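Local atomic coordinates of esterase (Xanthomonas oryzae pv. oryzae, PDB entry 3H2G), a protein that hydrolyses ester bonds as a virulence factor that degrades the rice cell wall, and probably belongs to the alpha/beta-hydrolase lipases. Residues Arg45-Tyr51 with Ala63-Ile69; Arg92-Lys98 with Asp124-Lys130; Leu82-Thr88 with Leu172-Gly178; Ala3-Leu7 with Ile149-Ala154. All coordinates share one frame; numbering follows the deposited sequence.

Contact 1 (Arg45-Tyr51 with Ala63-Ile69); sequences RVAEFTY and ASGVLLI
Tyr51 and Phe49 swing their rings across Ala63 and Gly65 in an antiparallel beta hairpin, whose strands 43-54 and 60-71 lie near one border of the central sheet. The phenol of Tyr51 reaches over its pair partner, with CZ 3.5 Å from Ala63 CB, and turns its edge toward Ser64 O. Phe49 lies with one face over Gly65, whose CA stands 4.1 Å from the ring centroid in a CH-pi contact. CE2 of the same ring also meets Leu67 CB at 3.9 Å. Both aromatic CG atoms sit between the backbone N and the carbonyl carbon (chi1 64° for Phe49, 58° for Tyr51), which carries the rings over the neighbouring strand.

Val46 and Leu68 run side by side on the opposite surface, next to Glu48, Val66, Thr50 and Ser64. Four hydrogen-bonded pairs join the backbones, from Arg45 with Ile69 to Tyr51 with Ala63, and the bond from Arg45 N to Ile69 O is nearly straight at 174°.

Further out, Tyr51 OH is fixed by Ser123, Ser64 OG pairs with Asp124, and Glu48 forms a salt bridge with Lys98. Strands 7-16 and 119-123 flank the hairpin. At the non-hydrogen-bonded pair of Thr50 with Ser64, Ser64 CA approaches Phe49 O at 3.2 Å as a CA-H...O contact.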
loop_
_atom_site.group_PDB
_atom_site.type_symbol
_atom_site.label_atom_id
_atom_site.label_comp_id
_atom_site.label_asym_id
_atom_site.label_seq_id
_atom_site.Cartn_x
_atom_site.Cartn_y
_atom_site.Cartn_z
ATOM N N ARG A 45 17.998 10.020 -7.708
ATOM C CA ARG A 45 18.407 8.917 -8.569
ATOM C C ARG A 45 17.397 7.789 -8.418
ATOM O O ARG A 45 16.988 7.460 -7.302
ATOM C CB ARG A 45 19.798 8.417 -8.171
ATOM C CG ARG A 45 20.396 7.416 -9.149
ATOM C CD ARG A 45 21.766 6.947 -8.685
ATOM N NE ARG A 45 22.482 6.237 -9.739
ATOM C CZ ARG A 45 23.597 5.541 -9.546
ATOM N NH1 ARG A 45 24.126 5.456 -8.332
ATOM N NH2 ARG A 45 24.185 4.930 -10.568
ATOM N N VAL A 46 16.990 7.206 -9.542
ATOM C CA VAL A 46 16.031 6.112 -9.534
ATOM C C VAL A 46 16.723 4.785 -9.817
ATOM O O VAL A 46 17.404 4.630 -10.831
ATOM C CB VAL A 46 14.928 6.321 -10.594
ATOM C CG1 VAL A 46 13.912 5.184 -10.524
ATOM C CG2 VAL A 46 14.249 7.660 -10.373
ATOM N N ALA A 47 16.547 3.833 -8.910
ATOM C CA ALA A 47 17.141 2.514 -9.064
ATOM C C ALA A 47 16.077 1.442 -8.887
ATOM O O ALA A 47 15.029 1.681 -8.285
ATOM C CB ALA A 47 18.259 2.316 -8.040
ATOM N N GLU A 48 16.346 0.266 -9.440
ATOM C CA GLU A 48 15.436 -0.861 -9.334
ATOM C C GLU A 48 16.273 -2.035 -8.855
ATOM O O GLU A 48 17.502 -2.013 -8.964
ATOM C CB GLU A 48 14.805 -1.178 -10.694
ATOM C CG GLU A 48 15.804 -1.591 -11.764
ATOM C CD GLU A 48 15.170 -1.727 -13.133
ATOM O OE1 GLU A 48 15.893 -2.084 -14.086
ATOM O OE2 GLU A 48 13.953 -1.474 -13.260
ATOM N N PHE A 49 15.619 -3.054 -8.318
ATOM C CA PHE A 49 16.351 -4.210 -7.832
ATOM C C PHE A 49 15.433 -5.402 -7.594
ATOM O O PHE A 49 14.213 -5.253 -7.509
ATOM C CB PHE A 49 17.102 -3.837 -6.541
ATOM C CG PHE A 49 16.201 -3.458 -5.390
ATOM C CD1 PHE A 49 15.759 -4.422 -4.487
ATOM C CD2 PHE A 49 15.783 -2.139 -5.220
ATOM C CE1 PHE A 49 14.908 -4.075 -3.426
ATOM C CE2 PHE A 49 14.930 -1.781 -4.164
ATOM C CZ PHE A 49 14.494 -2.751 -3.269
ATOM N N THR A 50 16.026 -6.590 -7.524
ATOM C CA THR A 50 15.265 -7.805 -7.254
ATOM C C THR A 50 15.931 -8.439 -6.046
ATOM O O THR A 50 17.132 -8.262 -5.825
ATOM C CB THR A 50 15.282 -8.787 -8.445
ATOM O OG1 THR A 50 16.628 -9.188 -8.728
ATOM C CG2 THR A 50 14.678 -8.125 -9.677
ATOM N N TYR A 51 15.158 -9.170 -5.253
ATOM C CA TYR A 51 15.712 -9.773 -4.051
ATOM C C TYR A 51 15.006 -11.047 -3.627
ATOM O O TYR A 51 13.922 -11.372 -4.112
ATOM C CB TYR A 51 15.651 -8.762 -2.902
ATOM C CG TYR A 51 14.244 -8.271 -2.602
ATOM C CD1 TYR A 51 13.633 -7.300 -3.400
ATOM C CD2 TYR A 51 13.517 -8.796 -1.533
ATOM C CE1 TYR A 51 12.325 -6.864 -3.140
ATOM C CE2 TYR A 51 12.210 -8.372 -1.264
ATOM C CZ TYR A 51 11.622 -7.405 -2.070
ATOM O OH TYR A 51 10.337 -6.981 -1.802
ATOM N N ALA A 63 11.142 -11.031 -5.419
ATOM C CA ALA A 63 10.333 -9.835 -5.595
ATOM C C ALA A 63 11.217 -8.726 -6.141
ATOM O O ALA A 63 12.446 -8.830 -6.121
ATOM C CB ALA A 63 9.719 -9.406 -4.260
ATOM N N SER A 64 10.590 -7.666 -6.637
ATOM C CA SER A 64 11.332 -6.537 -7.172
ATOM C C SER A 64 10.999 -5.305 -6.339
ATOM O O SER A 64 10.091 -5.336 -5.505
ATOM C CB SER A 64 10.974 -6.314 -8.648
ATOM O OG SER A 64 9.580 -6.115 -8.830
ATOM N N GLY A 65 11.742 -4.225 -6.545
ATOM C CA GLY A 65 11.474 -3.027 -5.775
ATOM C C GLY A 65 12.049 -1.785 -6.409
ATOM O O GLY A 65 12.784 -1.864 -7.391
ATOM N N VAL A 66 11.699 -0.634 -5.845
ATOM C CA VAL A 66 12.187 0.643 -6.336
ATOM C C VAL A 66 12.992 1.294 -5.217
ATOM O O VAL A 66 12.678 1.135 -4.039
ATOM C CB VAL A 66 11.013 1.578 -6.759
ATOM C CG1 VAL A 66 10.061 1.802 -5.586
ATOM C CG2 VAL A 66 11.558 2.905 -7.258
ATOM N N LEU A 67 14.047 2.005 -5.595
ATOM C CA LEU A 67 14.899 2.687 -4.629
ATOM C C LEU A 67 15.184 4.088 -5.147
ATOM O O LEU A 67 15.719 4.247 -6.243
ATOM C CB LEU A 67 16.218 1.924 -4.445
ATOM C CG LEU A 67 17.356 2.632 -3.693
ATOM C CD1 LEU A 67 16.927 2.936 -2.264
ATOM C CD2 LEU A 67 18.599 1.744 -3.699
ATOM N N LEU A 68 14.808 5.094 -4.365
ATOM C CA LEU A 68 15.040 6.489 -4.736
ATOM C C LEU A 68 16.127 7.022 -3.813
ATOM O O LEU A 68 15.991 6.974 -2.589
ATOM C CB LEU A 68 13.750 7.303 -4.580
ATOM C CG LEU A 68 12.548 6.774 -5.370
ATOM C CD1 LEU A 68 11.334 7.669 -5.134
ATOM C CD2 LEU A 68 12.890 6.723 -6.855
ATOM N N ILE A 69 17.210 7.518 -4.404
ATOM C CA ILE A 69 18.337 8.028 -3.628
ATOM C C ILE A 69 18.549 9.521 -3.830
ATOM O O ILE A 69 18.719 9.984 -4.960
ATOM C CB ILE A 69 19.643 7.299 -4.022
ATOM C CG1 ILE A 69 19.445 5.785 -3.924
ATOM C CG2 ILE A 69 20.789 7.750 -3.121
ATOM C CD1 ILE A 69 20.657 4.977 -4.367
#

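Contact 2 (Arg92-Lys98 with Asp124-Lys130); sequences RAQEQAK and DYLGLGK
The backbone of Arg92-Glu95 runs past Leu128, the last residue of a type II turn that begins at Tyr125, and past Gly129 just after it, whose N gives Arg92 O a weak hydrogen bond of 2.9 Å. Asp124 grips the start of the helix with one oxygen. Its OD1 takes a nearly straight bond from Gln96 N at 3.0 Å, on the syn side, and a longer one of 3.3 Å from Gln96 NE2, the two donors coming from opposite faces of the carboxylate. The Gln96 amide and the Asp124 carboxylate are turned 65° apart, and a water joins OD1 to Gln94 O. Glu95 lays its CG over Gly129 CA at 3.7 Å, while its OE1 forms a salt bridge with Lys98 NZ at 2.9 Å. A shared water bridges Lys98 NZ and Lys130 NZ, which probably eases their mutual repulsion. Lys98 also pairs with Glu48, and Asp124 OD2 with Ser64, so the N-terminus of helix 96-102 and the loop after strand 119-123 are both tied to the hairpin strands 43-54 and 60-71.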
loop_
_atom_site.group_PDB
_atom_site.type_symbol
_atom_site.label_atom_id
_atom_site.label_comp_id
_atom_site.label_asym_id
_atom_site.label_seq_id
_atom_site.Cartn_x
_atom_site.Cartn_y
_atom_site.Cartn_z
ATOM N N ARG A 92 -0.153 -7.414 -13.326
ATOM C CA ARG A 92 0.922 -8.272 -12.836
ATOM C C ARG A 92 2.350 -7.807 -13.110
ATOM O O ARG A 92 3.190 -7.827 -12.214
ATOM C CB ARG A 92 0.745 -9.692 -13.389
ATOM C CG ARG A 92 1.962 -10.592 -13.182
ATOM C CD ARG A 92 1.713 -12.017 -13.647
ATOM N NE ARG A 92 0.970 -12.792 -12.658
ATOM C CZ ARG A 92 -0.265 -13.252 -12.830
ATOM N NH1 ARG A 92 -0.917 -13.018 -13.965
ATOM N NH2 ARG A 92 -0.848 -13.952 -11.865
ATOM N N ALA A 93 2.621 -7.380 -14.339
ATOM C CA ALA A 93 3.973 -6.968 -14.727
ATOM C C ALA A 93 4.452 -5.598 -14.245
ATOM O O ALA A 93 5.640 -5.290 -14.338
ATOM C CB ALA A 93 4.103 -7.045 -16.248
ATOM N N GLN A 94 3.539 -4.785 -13.729
ATOM C CA GLN A 94 3.873 -3.438 -13.276
ATOM C C GLN A 94 5.015 -3.331 -12.266
ATOM O O GLN A 94 5.015 -4.001 -11.232
ATOM C CB GLN A 94 2.630 -2.768 -12.686
ATOM C CG GLN A 94 2.803 -1.282 -12.436
ATOM C CD GLN A 94 3.143 -0.531 -13.704
ATOM O OE1 GLN A 94 2.479 -0.688 -14.727
ATOM N NE2 GLN A 94 4.184 0.291 -13.646
ATOM N N GLU A 95 5.983 -2.476 -12.583
ATOM C CA GLU A 95 7.134 -2.218 -11.716
ATOM C C GLU A 95 7.137 -0.721 -11.385
ATOM O O GLU A 95 7.158 0.117 -12.288
ATOM C CB GLU A 95 8.437 -2.568 -12.435
ATOM C CG GLU A 95 8.614 -4.038 -12.773
ATOM C CD GLU A 95 9.763 -4.264 -13.740
ATOM O OE1 GLU A 95 10.842 -3.670 -13.537
ATOM O OE2 GLU A 95 9.587 -5.040 -14.701
ATOM N N GLN A 96 7.121 -0.381 -10.100
ATOM C CA GLN A 96 7.115 1.027 -9.701
ATOM C C GLN A 96 8.281 1.830 -10.277
ATOM O O GLN A 96 8.107 2.971 -10.703
ATOM C CB GLN A 96 7.162 1.161 -8.182
ATOM C CG GLN A 96 5.973 0.594 -7.446
ATOM C CD GLN A 96 6.163 0.685 -5.950
ATOM O OE1 GLN A 96 5.939 1.734 -5.343
ATOM N NE2 GLN A 96 6.608 -0.410 -5.348
ATOM N N ALA A 97 9.472 1.237 -10.268
ATOM C CA ALA A 97 10.665 1.915 -10.765
ATOM C C ALA A 97 10.523 2.347 -12.220
ATOM O O ALA A 97 10.835 3.485 -12.572
ATOM C CB ALA A 97 11.884 1.015 -10.601
ATOM N N LYS A 98 10.048 1.442 -13.065
ATOM C CA LYS A 98 9.882 1.764 -14.475
ATOM C C LYS A 98 8.746 2.756 -14.704
ATOM O O LYS A 98 8.789 3.547 -15.647
ATOM C CB LYS A 98 9.664 0.483 -15.284
ATOM C CG LYS A 98 10.942 -0.338 -15.419
ATOM C CD LYS A 98 10.783 -1.518 -16.359
ATOM C CE LYS A 98 12.129 -2.176 -16.639
ATOM N NZ LYS A 98 12.777 -2.707 -15.408
ATOM N N ASP A 124 7.495 -4.191 -4.898
ATOM C CA ASP A 124 6.379 -4.272 -5.827
ATOM C C ASP A 124 5.379 -5.293 -5.285
ATOM O O ASP A 124 4.267 -5.411 -5.793
ATOM C CB ASP A 124 6.855 -4.674 -7.226
ATOM C CG ASP A 124 7.542 -3.532 -7.951
ATOM O OD1 ASP A 124 6.999 -2.407 -7.923
ATOM O OD2 ASP A 124 8.614 -3.754 -8.551
ATOM N N TYR A 125 5.792 -6.009 -4.236
ATOM C CA TYR A 125 4.979 -7.036 -3.570
ATOM C C TYR A 125 5.096 -8.395 -4.255
ATOM O O TYR A 125 5.486 -8.484 -5.416
ATOM C CB TYR A 125 3.490 -6.662 -3.549
ATOM C CG TYR A 125 3.111 -5.403 -2.798
ATOM C CD1 TYR A 125 1.869 -4.805 -3.012
ATOM C CD2 TYR A 125 3.971 -4.820 -1.864
ATOM C CE1 TYR A 125 1.486 -3.664 -2.323
ATOM C CE2 TYR A 125 3.594 -3.668 -1.160
ATOM C CZ TYR A 125 2.348 -3.099 -1.399
ATOM O OH TYR A 125 1.951 -1.970 -0.716
ATOM N N LEU A 126 4.740 -9.452 -3.529
ATOM C CA LEU A 126 4.773 -10.798 -4.088
ATOM C C LEU A 126 3.778 -10.888 -5.243
ATOM O O LEU A 126 2.669 -10.365 -5.152
ATOM C CB LEU A 126 4.378 -11.836 -3.031
ATOM C CG LEU A 126 5.352 -12.227 -1.919
ATOM C CD1 LEU A 126 4.701 -13.289 -1.043
ATOM C CD2 LEU A 126 6.639 -12.770 -2.519
ATOM N N GLY A 127 4.179 -11.545 -6.326
ATOM C CA GLY A 127 3.283 -11.717 -7.456
ATOM C C GLY A 127 3.173 -10.563 -8.433
ATOM O O GLY A 127 2.438 -10.660 -9.415
ATOM N N LEU A 128 3.890 -9.475 -8.174
ATOM C CA LEU A 128 3.851 -8.311 -9.056
ATOM C C LEU A 128 5.265 -7.933 -9.481
ATOM O O LEU A 128 6.237 -8.404 -8.895
ATOM C CB LEU A 128 3.188 -7.130 -8.342
ATOM C CG LEU A 128 1.754 -7.384 -7.863
ATOM C CD1 LEU A 128 1.287 -6.216 -7.007
ATOM C CD2 LEU A 128 0.833 -7.587 -9.066
ATOM N N GLY A 129 5.378 -7.081 -10.495
ATOM C CA GLY A 129 6.696 -6.689 -10.964
ATOM C C GLY A 129 7.466 -7.904 -11.448
ATOM O O GLY A 129 6.933 -8.717 -12.202
ATOM N N LYS A 130 8.712 -8.047 -11.004
ATOM C CA LYS A 130 9.539 -9.179 -11.420
ATOM C C LYS A 130 9.443 -10.397 -10.497
ATOM O O LYS A 130 10.199 -11.356 -10.651
ATOM C CB LYS A 130 11.002 -8.746 -11.521
ATOM C CG LYS A 130 11.285 -7.702 -12.586
ATOM C CD LYS A 130 12.772 -7.363 -12.600
ATOM C CE LYS A 130 13.112 -6.334 -13.661
ATOM N NZ LYS A 130 14.577 -6.028 -13.669
HETATM O O HOH W 1 1.481 -13.140 -9.847
HETATM O O HOH W 2 4.313 -2.678 -8.775
HETATM O O HOH W 3 10.105 -1.488 -9.299
HETATM O O HOH W 4 14.372 -4.908 -16.115
#

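Contact 3 (Leu82-Thr88 with Leu172-Gly178); sequences LGWGHPT and LSGYSQG
Ser173, Pro87 and Tyr175 are at the heart of this contact. The backbone N and O of Ser173 both bond to strand 82-85: the N donates to Gly83 O (3.0 Å), while the O takes the Gly85 N-H in the carbonyl plane, on a lone pair. Its OG, 3.6 Å from Trp84 CZ3, is bound to Ala203 O. The indole covers the next residue too, with Gly174 CA 3.7 Å from the centroid of the six-membered ring. The two strands are parallel neighbours in a sheet consistent with the alpha/beta-hydrolase fold, and Gly174-Tyr175-Ser176-Gln177-Gly178 fits the GxSxG nucleophile elbow. That motif, the positive phi of Ser176 (65°) and the bond from its OG to His377 are together consistent with the nucleophile of a Ser-His-Asp triad. Tyr175 N donates to Gly85 O at 3.2 Å. Pro87 crosses the Tyr175 side chain at about a right angle, CB meeting Tyr175 CD2 at 3.6 Å, and Ser176 CB sits over the centre of that ring. One water joins Ser176 OG, at 2.7 Å, to Thr88 N.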
loop_
_atom_site.group_PDB
_atom_site.type_symbol
_atom_site.label_atom_id
_atom_site.label_comp_id
_atom_site.label_asym_id
_atom_site.label_seq_id
_atom_site.Cartn_x
_atom_site.Cartn_y
_atom_site.Cartn_z
ATOM N N LEU A 82 13.021 5.498 4.295
ATOM C CA LEU A 82 11.566 5.383 4.321
ATOM C C LEU A 82 11.058 4.218 3.475
ATOM O O LEU A 82 11.254 4.195 2.261
ATOM C CB LEU A 82 10.930 6.685 3.818
ATOM C CG LEU A 82 9.403 6.706 3.692
ATOM C CD1 LEU A 82 8.773 6.566 5.065
ATOM C CD2 LEU A 82 8.964 8.013 3.039
ATOM N N GLY A 83 10.416 3.252 4.130
ATOM C CA GLY A 83 9.859 2.110 3.423
ATOM C C GLY A 83 8.475 2.522 2.962
ATOM O O GLY A 83 7.703 3.084 3.743
ATOM N N TRP A 84 8.156 2.240 1.704
ATOM C CA TRP A 84 6.876 2.635 1.129
ATOM C C TRP A 84 6.006 1.498 0.606
ATOM O O TRP A 84 6.497 0.559 -0.025
ATOM C CB TRP A 84 7.132 3.636 -0.010
ATOM C CG TRP A 84 5.909 4.010 -0.796
ATOM C CD1 TRP A 84 5.485 3.464 -1.980
ATOM C CD2 TRP A 84 4.939 4.999 -0.441
ATOM N NE1 TRP A 84 4.311 4.056 -2.380
ATOM C CE2 TRP A 84 3.952 5.000 -1.453
ATOM C CE3 TRP A 84 4.805 5.885 0.637
ATOM C CZ2 TRP A 84 2.845 5.857 -1.418
ATOM C CZ3 TRP A 84 3.705 6.737 0.671
ATOM C CH2 TRP A 84 2.740 6.715 -0.352
ATOM N N GLY A 85 4.705 1.601 0.865
ATOM C CA GLY A 85 3.761 0.608 0.385
ATOM C C GLY A 85 2.912 1.211 -0.729
ATOM O O GLY A 85 2.231 2.216 -0.518
ATOM N N HIS A 86 2.945 0.613 -1.918
ATOM C CA HIS A 86 2.165 1.136 -3.039
ATOM C C HIS A 86 0.705 0.684 -2.983
ATOM O O HIS A 86 0.372 -0.283 -2.299
ATOM C CB HIS A 86 2.804 0.732 -4.381
ATOM C CG HIS A 86 2.598 -0.703 -4.763
ATOM N ND1 HIS A 86 3.639 -1.599 -4.887
ATOM C CD2 HIS A 86 1.480 -1.378 -5.121
ATOM C CE1 HIS A 86 3.171 -2.760 -5.311
ATOM N NE2 HIS A 86 1.864 -2.653 -5.461
ATOM N N PRO A 87 -0.187 1.386 -3.703
ATOM C CA PRO A 87 -1.617 1.055 -3.734
ATOM C C PRO A 87 -1.955 -0.172 -4.582
ATOM O O PRO A 87 -1.083 -0.775 -5.202
ATOM C CB PRO A 87 -2.249 2.333 -4.282
ATOM C CG PRO A 87 -1.202 2.826 -5.240
ATOM C CD PRO A 87 0.075 2.644 -4.427
ATOM N N THR A 88 -3.234 -0.532 -4.608
ATOM C CA THR A 88 -3.691 -1.698 -5.359
ATOM C C THR A 88 -3.177 -1.712 -6.792
ATOM O O THR A 88 -3.309 -0.727 -7.524
ATOM C CB THR A 88 -5.233 -1.773 -5.396
ATOM O OG1 THR A 88 -5.743 -1.666 -4.062
ATOM C CG2 THR A 88 -5.688 -3.107 -5.992
ATOM N N LEU A 172 8.176 4.596 7.920
ATOM C CA LEU A 172 7.273 3.851 7.058
ATOM C C LEU A 172 6.077 4.693 6.650
ATOM O O LEU A 172 5.612 5.541 7.407
ATOM C CB LEU A 172 6.749 2.607 7.784
ATOM C CG LEU A 172 7.737 1.503 8.155
ATOM C CD1 LEU A 172 7.064 0.505 9.091
ATOM C CD2 LEU A 172 8.228 0.817 6.885
ATOM N N SER A 173 5.586 4.444 5.443
ATOM C CA SER A 173 4.399 5.121 4.941
ATOM C C SER A 173 3.878 4.303 3.765
ATOM O O SER A 173 4.540 3.371 3.306
ATOM C CB SER A 173 4.714 6.552 4.503
ATOM O OG SER A 173 3.510 7.266 4.253
ATOM N N GLY A 174 2.687 4.644 3.293
ATOM C CA GLY A 174 2.088 3.929 2.182
ATOM C C GLY A 174 0.689 4.468 1.971
ATOM O O GLY A 174 0.090 5.024 2.894
ATOM N N TYR A 175 0.167 4.295 0.762
ATOM C CA TYR A 175 -1.155 4.795 0.408
ATOM C C TYR A 175 -2.110 3.692 -0.046
ATOM O O TYR A 175 -1.733 2.823 -0.834
ATOM C CB TYR A 175 -1.002 5.854 -0.697
ATOM C CG TYR A 175 -2.216 6.035 -1.584
ATOM C CD1 TYR A 175 -3.392 6.604 -1.091
ATOM C CD2 TYR A 175 -2.197 5.609 -2.912
ATOM C CE1 TYR A 175 -4.521 6.739 -1.899
ATOM C CE2 TYR A 175 -3.320 5.737 -3.725
ATOM C CZ TYR A 175 -4.478 6.301 -3.211
ATOM O OH TYR A 175 -5.595 6.414 -4.008
ATOM N N SER A 176 -3.340 3.740 0.473
ATOM C CA SER A 176 -4.404 2.785 0.142
ATOM C C SER A 176 -4.046 1.376 0.620
ATOM O O SER A 176 -3.895 1.151 1.823
ATOM C CB SER A 176 -4.658 2.797 -1.371
ATOM O OG SER A 176 -5.932 2.248 -1.677
ATOM N N GLN A 177 -3.931 0.413 -0.293
ATOM C CA GLN A 177 -3.535 -0.925 0.139
ATOM C C GLN A 177 -2.192 -0.729 0.831
ATOM O O GLN A 177 -1.862 -1.428 1.789
ATOM C CB GLN A 177 -3.327 -1.883 -1.040
ATOM C CG GLN A 177 -2.739 -3.228 -0.581
ATOM C CD GLN A 177 -2.196 -4.099 -1.704
ATOM O OE1 GLN A 177 -1.633 -5.171 -1.453
ATOM N NE2 GLN A 177 -2.356 -3.651 -2.939
ATOM N N GLY A 178 -1.428 0.240 0.325
ATOM C CA GLY A 178 -0.118 0.544 0.878
ATOM C C GLY A 178 -0.169 1.030 2.312
ATOM O O GLY A 178 0.820 0.925 3.039
HETATM O O HOH W 5 -5.551 0.959 -4.039
#

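Contact 4 (Ala3-Leu7 with Ile149-Ala154); sequences ARGTL and IDAMRA
The guanidinium of Arg4 presents its edge to the carboxylate of Asp150 and one face to Arg153, whose NH1 stands 3.5 Å above the plane and toward the rim. The two charged groups that pair are far from coplanar, their planes 73° apart, and the side chains cross at about a right angle. Arg4 NE gives Asp150 OD1 a hydrogen bond of 2.8 Å on the syn lone pair, whereas the link from Arg4 NH2 to Asp150 OD2 is weak at 3.2 Å. A bend at chi3 (55°) turns the end of Arg4 back onto the acid. On the helix itself, Arg153 NH1 reaches Asp150 OD2 at 2.9 Å in a weak bond, while a face of its own guanidinium is centred over Ile149 CG2.

Gly5 packs against helix 141-162, its CA 3.7 Å from Arg153 CB and its O 3.2 Å from Ala154 CA. It belongs to a type II turn from Ala3 to Thr6, in which Ala3 O accepts hydrogen bonds from Thr6 N and Thr6 OG1. Leu7 CD1 completes the apolar side at 4.1 Å from Ala154 CB, where strand 7-16 begins.

Thr53 also bonds Asp150 OD1, and Arg153 has a second acid in Glu196. One carboxylate shared by two arginines probably stays ionised, and it ties the N-terminal turn to the helix.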
loop_
_atom_site.group_PDB
_atom_site.type_symbol
_atom_site.label_atom_id
_atom_site.label_comp_id
_atom_site.label_asym_id
_atom_site.label_seq_id
_atom_site.Cartn_x
_atom_site.Cartn_y
_atom_site.Cartn_z
ATOM N N ALA A 3 19.277 -16.243 1.657
ATOM C CA ALA A 3 18.719 -15.680 2.883
ATOM C C ALA A 3 17.805 -14.502 2.561
ATOM O O ALA A 3 18.042 -13.772 1.599
ATOM C CB ALA A 3 19.842 -15.225 3.802
ATOM N N ARG A 4 16.763 -14.323 3.369
ATOM C CA ARG A 4 15.820 -13.226 3.168
ATOM C C ARG A 4 16.552 -11.891 3.071
ATOM O O ARG A 4 17.427 -11.593 3.886
ATOM C CB ARG A 4 14.813 -13.165 4.324
ATOM C CG ARG A 4 13.810 -14.307 4.360
ATOM C CD ARG A 4 12.784 -14.100 5.468
ATOM N NE ARG A 4 12.117 -12.803 5.363
ATOM C CZ ARG A 4 11.208 -12.356 6.224
ATOM N NH1 ARG A 4 10.852 -13.103 7.261
ATOM N NH2 ARG A 4 10.664 -11.158 6.057
ATOM N N GLY A 5 16.193 -11.091 2.072
ATOM C CA GLY A 5 16.826 -9.797 1.899
ATOM C C GLY A 5 18.019 -9.794 0.959
ATOM O O GLY A 5 18.542 -8.729 0.622
ATOM N N THR A 6 18.463 -10.973 0.536
ATOM C CA THR A 6 19.603 -11.062 -0.373
ATOM C C THR A 6 19.332 -10.301 -1.670
ATOM O O THR A 6 18.280 -10.471 -2.291
ATOM C CB THR A 6 19.939 -12.534 -0.724
ATOM O OG1 THR A 6 20.389 -13.219 0.452
ATOM C CG2 THR A 6 21.032 -12.598 -1.785
ATOM N N LEU A 7 20.281 -9.459 -2.071
ATOM C CA LEU A 7 20.153 -8.676 -3.301
ATOM C C LEU A 7 20.558 -9.541 -4.495
ATOM O O LEU A 7 21.714 -9.959 -4.601
ATOM C CB LEU A 7 21.055 -7.440 -3.238
ATOM C CG LEU A 7 21.044 -6.504 -4.452
ATOM C CD1 LEU A 7 19.703 -5.782 -4.535
ATOM C CD2 LEU A 7 22.176 -5.499 -4.331
ATOM N N ILE A 149 9.857 -5.554 4.298
ATOM C CA ILE A 149 11.038 -5.705 5.135
ATOM C C ILE A 149 12.236 -6.196 4.321
ATOM O O ILE A 149 13.334 -5.653 4.428
ATOM C CB ILE A 149 10.749 -6.682 6.292
ATOM C CG1 ILE A 149 9.833 -5.995 7.313
ATOM C CG2 ILE A 149 12.047 -7.152 6.933
ATOM C CD1 ILE A 149 9.197 -6.942 8.324
ATOM N N ASP A 150 12.020 -7.208 3.492
ATOM C CA ASP A 150 13.100 -7.757 2.685
ATOM C C ASP A 150 13.559 -6.810 1.577
ATOM O O ASP A 150 14.706 -6.875 1.133
ATOM C CB ASP A 150 12.676 -9.121 2.136
ATOM C CG ASP A 150 12.591 -10.175 3.231
ATOM O OD1 ASP A 150 12.018 -11.261 3.003
ATOM O OD2 ASP A 150 13.113 -9.908 4.336
ATOM N N ALA A 151 12.671 -5.920 1.140
ATOM C CA ALA A 151 13.026 -4.941 0.119
ATOM C C ALA A 151 13.979 -3.941 0.764
ATOM O O ALA A 151 14.949 -3.501 0.145
ATOM C CB ALA A 151 11.777 -4.219 -0.388
ATOM N N MET A 152 13.695 -3.586 2.015
ATOM C CA MET A 152 14.535 -2.645 2.744
ATOM C C MET A 152 15.901 -3.266 3.028
ATOM O O MET A 152 16.925 -2.583 2.997
ATOM C CB MET A 152 13.850 -2.235 4.051
ATOM C CG MET A 152 12.538 -1.499 3.839
ATOM S SD MET A 152 11.817 -0.904 5.390
ATOM C CE MET A 152 12.670 0.591 5.567
ATOM N N ARG A 153 15.916 -4.568 3.302
ATOM C CA ARG A 153 17.170 -5.262 3.563
ATOM C C ARG A 153 18.039 -5.246 2.307
ATOM O O ARG A 153 19.229 -4.929 2.368
ATOM C CB ARG A 153 16.897 -6.704 3.995
ATOM C CG ARG A 153 16.332 -6.810 5.402
ATOM C CD ARG A 153 15.877 -8.225 5.724
ATOM N NE ARG A 153 15.621 -8.388 7.151
ATOM C CZ ARG A 153 14.947 -9.404 7.682
ATOM N NH1 ARG A 153 14.447 -10.356 6.902
ATOM N NH2 ARG A 153 14.788 -9.476 8.996
ATOM N N ALA A 154 17.437 -5.570 1.166
ATOM C CA ALA A 154 18.161 -5.592 -0.103
ATOM C C ALA A 154 18.604 -4.189 -0.517
ATOM O O ALA A 154 19.718 -4.000 -1.007
ATOM C CB ALA A 154 17.294 -6.216 -1.186
#

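How the contacts relate
Contacts 1 and 3 pair strands of one mixed sheet; contacts 2 and 4 join loops and helices beside it. The centre of contact 3 is about 3 Å from the centre of the chain, those of the others 13 to 18 Å. Contact 4 opens first, at the N-terminus, and reaches helix 141-162, so it encloses contacts 1 and 2, while its segments alternate with those of contact 3. Contact 1 closes before contact 2 opens, their centres 11 Å apart; contact 2 falls within the loop closed by contact 3. Tyr51 packs on contact 4, and His86 of contact 3 bonds Tyr125 of contact 2 through its carbonyl. The hairpin border is thereby connected through the loops to the probable nucleophile elbow.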